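Local coordinates for chaperone protein gp12 (Lactococcus phage p2, PDB 3D8L) that probably acts as a chaperone for the phage tape measure protein, helping to keep it in solution while the tail is assembled, at residues 10-22 / 43-57. The protein carries 1 engineered substitution. Sequence-based numbering, arbitrary orientation.
Sequences KFKMITGKDLFQQ and FVQYGLYLALFQDNI
K10 lies against A51, Q54 and I57 at the C-terminal end of helix 37-53. Its CB sits 4.1 Å from A51 CB, and CG passes I57 CD1. CD and CE lie near A51 O, CE also close to I57 CD1. A bend at chi3 then brings NZ to Q54 O, a 2.8 Å hydrogen bond with the donor 46° out of the carbonyl plane. A51 O is also near NZ, and the D55 carboxylate lies beyond salt-bridge distance. One turn on, I14 sets CD1 against the A51 backbone and CG1 against I57 CD1. F11 is a knob in the hole formed by V44, G47, L48 and A51: with CG anti to its backbone N (chi1 -178°), the ring meets the helix edge-on, CD1 3.5 Å from G47 C. T15 CG2 covers one face of that ring and L19 CG the opposite one. F43 reaches back to T15, its CE2 3.4 Å from T15 CB, flanked by K17 and the Q22 amide; F64 of helix 57-70 packs edge-to-face on F43. T15 OG1 donates to F11 O and accepts from K17 N, an ST turn. Segments 10-15 and 43-53, their axes crossing at 121°, thus share an apolar centre, while the lysine ammonium probably offsets the partial negative charge at the helix C-terminus.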
loop_
_atom_site.group_PDB
_atom_site.type_symbol
_atom_site.label_atom_id
_atom_site.label_comp_id
_atom_site.label_asym_id
_atom_site.label_seq_id
_atom_site.Cartn_x
_atom_site.Cartn_y
_atom_site.Cartn_z
ATOM N N LYS A 10 -19.029 7.366 -10.433
ATOM C CA LYS A 10 -20.030 6.458 -9.850
ATOM C C LYS A 10 -20.691 7.142 -8.634
ATOM O O LYS A 10 -21.927 7.226 -8.553
ATOM C CB LYS A 10 -19.409 5.117 -9.473
ATOM C CG LYS A 10 -18.962 4.283 -10.675
ATOM C CD LYS A 10 -18.207 3.060 -10.235
ATOM C CE LYS A 10 -19.185 2.138 -9.465
ATOM N NZ LYS A 10 -18.831 0.670 -9.283
ATOM N N PHE A 11 -19.868 7.692 -7.730
ATOM C CA PHE A 11 -20.384 8.374 -6.548
ATOM C C PHE A 11 -21.435 9.452 -6.869
ATOM O O PHE A 11 -22.407 9.639 -6.112
ATOM C CB PHE A 11 -19.259 9.018 -5.755
ATOM C CG PHE A 11 -19.738 9.690 -4.493
ATOM C CD1 PHE A 11 -19.781 8.985 -3.295
ATOM C CD2 PHE A 11 -20.198 10.987 -4.525
ATOM C CE1 PHE A 11 -20.225 9.571 -2.154
ATOM C CE2 PHE A 11 -20.649 11.598 -3.387
ATOM C CZ PHE A 11 -20.668 10.902 -2.193
ATOM N N LYS A 12 -21.233 10.175 -7.966
ATOM C CA LYS A 12 -22.211 11.171 -8.357
ATOM C C LYS A 12 -23.460 10.508 -8.921
ATOM O O LYS A 12 -24.582 10.913 -8.604
ATOM C CB LYS A 12 -21.652 12.119 -9.393
ATOM C CG LYS A 12 -22.377 13.411 -9.386
ATOM C CD LYS A 12 -22.138 14.154 -10.670
ATOM C CE LYS A 12 -22.281 15.677 -10.449
ATOM N NZ LYS A 12 -23.359 15.938 -9.420
ATOM N N MET A 13 -23.279 9.496 -9.766
ATOM C CA MET A 13 -24.430 8.836 -10.366
ATOM C C MET A 13 -25.278 8.215 -9.262
ATOM O O MET A 13 -26.472 8.031 -9.443
ATOM C CB MET A 13 -24.003 7.741 -11.354
ATOM C CG MET A 13 -23.305 8.224 -12.601
ATOM S SD MET A 13 -22.452 6.892 -13.443
ATOM C CE MET A 13 -22.179 7.738 -15.001
ATOM N N ILE A 14 -24.668 7.883 -8.129
ATOM C CA ILE A 14 -25.358 7.116 -7.115
ATOM C C ILE A 14 -26.078 8.033 -6.124
ATOM O O ILE A 14 -27.249 7.818 -5.801
ATOM C CB ILE A 14 -24.375 6.188 -6.348
ATOM C CG1 ILE A 14 -23.755 5.153 -7.303
ATOM C CG2 ILE A 14 -25.113 5.411 -5.231
ATOM C CD1 ILE A 14 -22.616 4.303 -6.686
ATOM N N THR A 15 -25.362 9.038 -5.633
ATOM C CA THR A 15 -25.836 9.846 -4.538
ATOM C C THR A 15 -26.371 11.172 -4.999
ATOM O O THR A 15 -26.936 11.920 -4.209
ATOM C CB THR A 15 -24.694 10.188 -3.597
ATOM O OG1 THR A 15 -23.844 11.149 -4.232
ATOM C CG2 THR A 15 -23.890 8.951 -3.210
ATOM N N GLY A 16 -26.142 11.500 -6.261
ATOM C CA GLY A 16 -26.541 12.788 -6.802
ATOM C C GLY A 16 -25.636 13.927 -6.372
ATOM O O GLY A 16 -25.859 15.075 -6.781
ATOM N N LYS A 17 -24.608 13.629 -5.569
ATOM C CA LYS A 17 -23.688 14.659 -5.071
ATOM C C LYS A 17 -22.223 14.450 -5.472
ATOM O O LYS A 17 -21.775 13.325 -5.650
ATOM C CB LYS A 17 -23.831 14.779 -3.564
ATOM C CG LYS A 17 -25.124 15.484 -3.202
ATOM C CD LYS A 17 -25.052 16.251 -1.892
ATOM C CE LYS A 17 -26.045 17.413 -1.942
ATOM N NZ LYS A 17 -26.006 18.212 -0.667
ATOM N N ASP A 18 -21.495 15.546 -5.626
ATOM C CA ASP A 18 -20.153 15.492 -6.150
ATOM C C ASP A 18 -19.170 15.172 -5.042
ATOM O O ASP A 18 -18.949 15.990 -4.163
ATOM C CB ASP A 18 -19.803 16.829 -6.807
ATOM C CG ASP A 18 -18.542 16.759 -7.648
ATOM O OD1 ASP A 18 -17.446 16.814 -7.047
ATOM O OD2 ASP A 18 -18.656 16.666 -8.898
ATOM N N LEU A 19 -18.549 14.004 -5.124
ATOM C CA LEU A 19 -17.631 13.512 -4.105
ATOM C C LEU A 19 -16.639 14.542 -3.624
ATOM O O LEU A 19 -16.375 14.629 -2.429
ATOM C CB LEU A 19 -16.833 12.321 -4.646
ATOM C CG LEU A 19 -16.439 11.201 -3.671
ATOM C CD1 LEU A 19 -15.511 10.167 -4.353
ATOM C CD2 LEU A 19 -15.785 11.761 -2.436
ATOM N N PHE A 20 -16.072 15.316 -4.544
ATOM C CA PHE A 20 -15.027 16.272 -4.185
ATOM C C PHE A 20 -15.607 17.379 -3.320
ATOM O O PHE A 20 -15.065 17.711 -2.262
ATOM C CB PHE A 20 -14.319 16.823 -5.433
ATOM C CG PHE A 20 -13.506 15.790 -6.161
ATOM C CD1 PHE A 20 -14.039 15.096 -7.238
ATOM C CD2 PHE A 20 -12.221 15.483 -5.749
ATOM C CE1 PHE A 20 -13.292 14.140 -7.898
ATOM C CE2 PHE A 20 -11.476 14.516 -6.402
ATOM C CZ PHE A 20 -12.009 13.851 -7.474
ATOM N N GLN A 21 -16.744 17.917 -3.726
ATOM C CA GLN A 21 -17.326 18.983 -2.950
ATOM C C GLN A 21 -17.758 18.451 -1.581
ATOM O O GLN A 21 -17.737 19.188 -0.604
ATOM C CB GLN A 21 -18.400 19.715 -3.777
ATOM C CG GLN A 21 -19.758 19.988 -3.144
ATOM C CD GLN A 21 -20.880 19.664 -4.151
ATOM O OE1 GLN A 21 -21.483 18.562 -4.106
ATOM N NE2 GLN A 21 -21.114 20.588 -5.111
ATOM N N GLN A 22 -18.054 17.159 -1.490
ATOM C CA GLN A 22 -18.415 16.532 -0.191
ATOM C C GLN A 22 -17.386 16.568 0.937
ATOM O O GLN A 22 -17.783 16.832 2.068
ATOM C CB GLN A 22 -18.893 15.090 -0.340
ATOM C CG GLN A 22 -20.216 14.906 -1.093
ATOM C CD GLN A 22 -21.346 15.806 -0.592
ATOM O OE1 GLN A 22 -21.270 17.020 -0.746
ATOM N NE2 GLN A 22 -22.424 15.210 -0.048
ATOM N N PHE A 43 -23.418 9.806 4.620
ATOM C CA PHE A 43 -23.735 9.983 3.199
ATOM C C PHE A 43 -22.512 9.584 2.413
ATOM O O PHE A 43 -22.614 8.731 1.537
ATOM C CB PHE A 43 -24.106 11.429 2.916
ATOM C CG PHE A 43 -24.657 11.691 1.558
ATOM C CD1 PHE A 43 -26.018 12.010 1.401
ATOM C CD2 PHE A 43 -23.822 11.751 0.455
ATOM C CE1 PHE A 43 -26.569 12.361 0.133
ATOM C CE2 PHE A 43 -24.348 12.089 -0.837
ATOM C CZ PHE A 43 -25.737 12.401 -0.993
ATOM N N VAL A 44 -21.350 10.145 2.764
ATOM C CA VAL A 44 -20.135 9.871 1.993
ATOM C C VAL A 44 -19.678 8.440 2.207
ATOM O O VAL A 44 -19.436 7.745 1.246
ATOM C CB VAL A 44 -19.006 10.821 2.338
ATOM C CG1 VAL A 44 -17.804 10.473 1.519
ATOM C CG2 VAL A 44 -19.439 12.266 2.106
ATOM N N GLN A 45 -19.610 8.000 3.460
ATOM C CA GLN A 45 -19.238 6.626 3.792
ATOM C C GLN A 45 -19.958 5.595 2.920
ATOM O O GLN A 45 -19.318 4.736 2.290
ATOM C CB GLN A 45 -19.512 6.319 5.273
ATOM C CG GLN A 45 -19.064 4.915 5.636
ATOM C CD GLN A 45 -19.114 4.563 7.114
ATOM O OE1 GLN A 45 -18.471 3.603 7.532
ATOM N NE2 GLN A 45 -19.897 5.302 7.900
ATOM N N TYR A 46 -21.282 5.674 2.883
ATOM C CA TYR A 46 -22.069 4.610 2.217
ATOM C C TYR A 46 -22.009 4.798 0.738
ATOM O O TYR A 46 -21.937 3.809 0.004
ATOM C CB TYR A 46 -23.540 4.579 2.659
ATOM C CG TYR A 46 -24.332 3.384 2.181
ATOM C CD1 TYR A 46 -23.791 2.113 2.168
ATOM C CD2 TYR A 46 -25.652 3.519 1.788
ATOM C CE1 TYR A 46 -24.543 1.016 1.742
ATOM C CE2 TYR A 46 -26.389 2.435 1.336
ATOM C CZ TYR A 46 -25.824 1.192 1.324
ATOM O OH TYR A 46 -26.554 0.112 0.915
ATOM N N GLY A 47 -22.025 6.067 0.319
ATOM C CA GLY A 47 -21.884 6.448 -1.096
ATOM C C GLY A 47 -20.579 5.987 -1.711
ATOM O O GLY A 47 -20.553 5.437 -2.810
ATOM N N LEU A 48 -19.496 6.196 -0.973
ATOM C CA LEU A 48 -18.160 5.786 -1.405
ATOM C C LEU A 48 -18.097 4.253 -1.399
ATOM O O LEU A 48 -17.526 3.648 -2.308
ATOM C CB LEU A 48 -17.092 6.375 -0.468
ATOM C CG LEU A 48 -15.805 6.849 -1.106
ATOM C CD1 LEU A 48 -14.762 7.179 -0.038
ATOM C CD2 LEU A 48 -15.292 5.781 -2.054
ATOM N N TYR A 49 -18.686 3.629 -0.375
ATOM C CA TYR A 49 -18.672 2.176 -0.303
ATOM C C TYR A 49 -19.313 1.610 -1.560
ATOM O O TYR A 49 -18.760 0.732 -2.224
ATOM C CB TYR A 49 -19.452 1.665 0.907
ATOM C CG TYR A 49 -19.619 0.166 0.880
ATOM C CD1 TYR A 49 -18.569 -0.649 1.194
ATOM C CD2 TYR A 49 -20.795 -0.426 0.489
ATOM C CE1 TYR A 49 -18.682 -2.001 1.152
ATOM C CE2 TYR A 49 -20.914 -1.805 0.437
ATOM C CZ TYR A 49 -19.851 -2.590 0.782
ATOM O OH TYR A 49 -19.905 -3.982 0.781
ATOM N N LEU A 50 -20.502 2.115 -1.872
ATOM C CA LEU A 50 -21.222 1.654 -3.049
ATOM C C LEU A 50 -20.395 1.956 -4.321
ATOM O O LEU A 50 -20.232 1.068 -5.157
ATOM C CB LEU A 50 -22.658 2.230 -3.093
ATOM C CG LEU A 50 -23.658 1.679 -2.046
ATOM C CD1 LEU A 50 -24.997 2.402 -2.076
ATOM C CD2 LEU A 50 -23.890 0.229 -2.248
ATOM N N ALA A 51 -19.815 3.159 -4.434
ATOM C CA ALA A 51 -18.988 3.491 -5.606
ATOM C C ALA A 51 -17.843 2.492 -5.822
ATOM O O ALA A 51 -17.552 2.096 -6.953
ATOM C CB ALA A 51 -18.439 4.900 -5.514
ATOM N N LEU A 52 -17.197 2.081 -4.736
ATOM C CA LEU A 52 -15.984 1.262 -4.826
ATOM C C LEU A 52 -16.306 -0.195 -4.984
ATOM O O LEU A 52 -15.472 -0.950 -5.478
ATOM C CB LEU A 52 -15.105 1.429 -3.583
ATOM C CG LEU A 52 -14.337 2.731 -3.423
ATOM C CD1 LEU A 52 -13.921 2.857 -2.005
ATOM C CD2 LEU A 52 -13.133 2.765 -4.318
ATOM N N PHE A 53 -17.504 -0.599 -4.547
ATOM C CA PHE A 53 -17.843 -2.041 -4.432
ATOM C C PHE A 53 -19.102 -2.545 -5.165
ATOM O O PHE A 53 -19.181 -3.721 -5.474
ATOM C CB PHE A 53 -17.896 -2.435 -2.961
ATOM C CG PHE A 53 -16.563 -2.354 -2.281
ATOM C CD1 PHE A 53 -16.232 -1.279 -1.489
ATOM C CD2 PHE A 53 -15.628 -3.356 -2.440
ATOM C CE1 PHE A 53 -14.971 -1.217 -0.859
ATOM C CE2 PHE A 53 -14.399 -3.303 -1.807
ATOM C CZ PHE A 53 -14.065 -2.232 -1.031
ATOM N N GLN A 54 -20.069 -1.688 -5.456
ATOM C CA GLN A 54 -21.233 -2.135 -6.207
ATOM C C GLN A 54 -21.102 -1.750 -7.681
ATOM O O GLN A 54 -21.018 -0.566 -8.054
ATOM C CB GLN A 54 -22.526 -1.599 -5.602
ATOM C CG GLN A 54 -23.770 -1.935 -6.416
ATOM C CD GLN A 54 -23.980 -3.427 -6.614
ATOM O OE1 GLN A 54 -23.814 -3.963 -7.730
ATOM N NE2 GLN A 54 -24.335 -4.117 -5.534
ATOM N N ASP A 55 -21.077 -2.787 -8.513
ATOM C CA ASP A 55 -20.855 -2.629 -9.943
ATOM C C ASP A 55 -22.128 -2.159 -10.606
ATOM O O ASP A 55 -22.099 -1.383 -11.546
ATOM C CB ASP A 55 -20.429 -3.947 -10.584
ATOM C CG ASP A 55 -19.838 -3.728 -11.915
ATOM O OD1 ASP A 55 -19.040 -2.773 -11.988
ATOM O OD2 ASP A 55 -20.181 -4.444 -12.884
ATOM N N ASN A 56 -23.247 -2.651 -10.099
ATOM C CA ASN A 56 -24.540 -2.353 -10.647
ATOM C C ASN A 56 -25.010 -0.989 -10.142
ATOM O O ASN A 56 -25.443 -0.847 -9.005
ATOM C CB ASN A 56 -25.480 -3.464 -10.230
ATOM C CG ASN A 56 -26.725 -3.467 -11.002
ATOM O OD1 ASN A 56 -27.312 -4.530 -11.254
ATOM N ND2 ASN A 56 -27.170 -2.290 -11.388
ATOM N N ILE A 57 -24.894 0.028 -10.984
ATOM C CA ILE A 57 -25.324 1.372 -10.615
ATOM C C ILE A 57 -26.811 1.428 -10.244
ATOM O O ILE A 57 -27.185 2.084 -9.282
ATOM C CB ILE A 57 -24.994 2.387 -11.750
ATOM C CG1 ILE A 57 -23.485 2.614 -11.821
ATOM C CG2 ILE A 57 -25.663 3.747 -11.530
ATOM C CD1 ILE A 57 -22.898 3.033 -10.472
#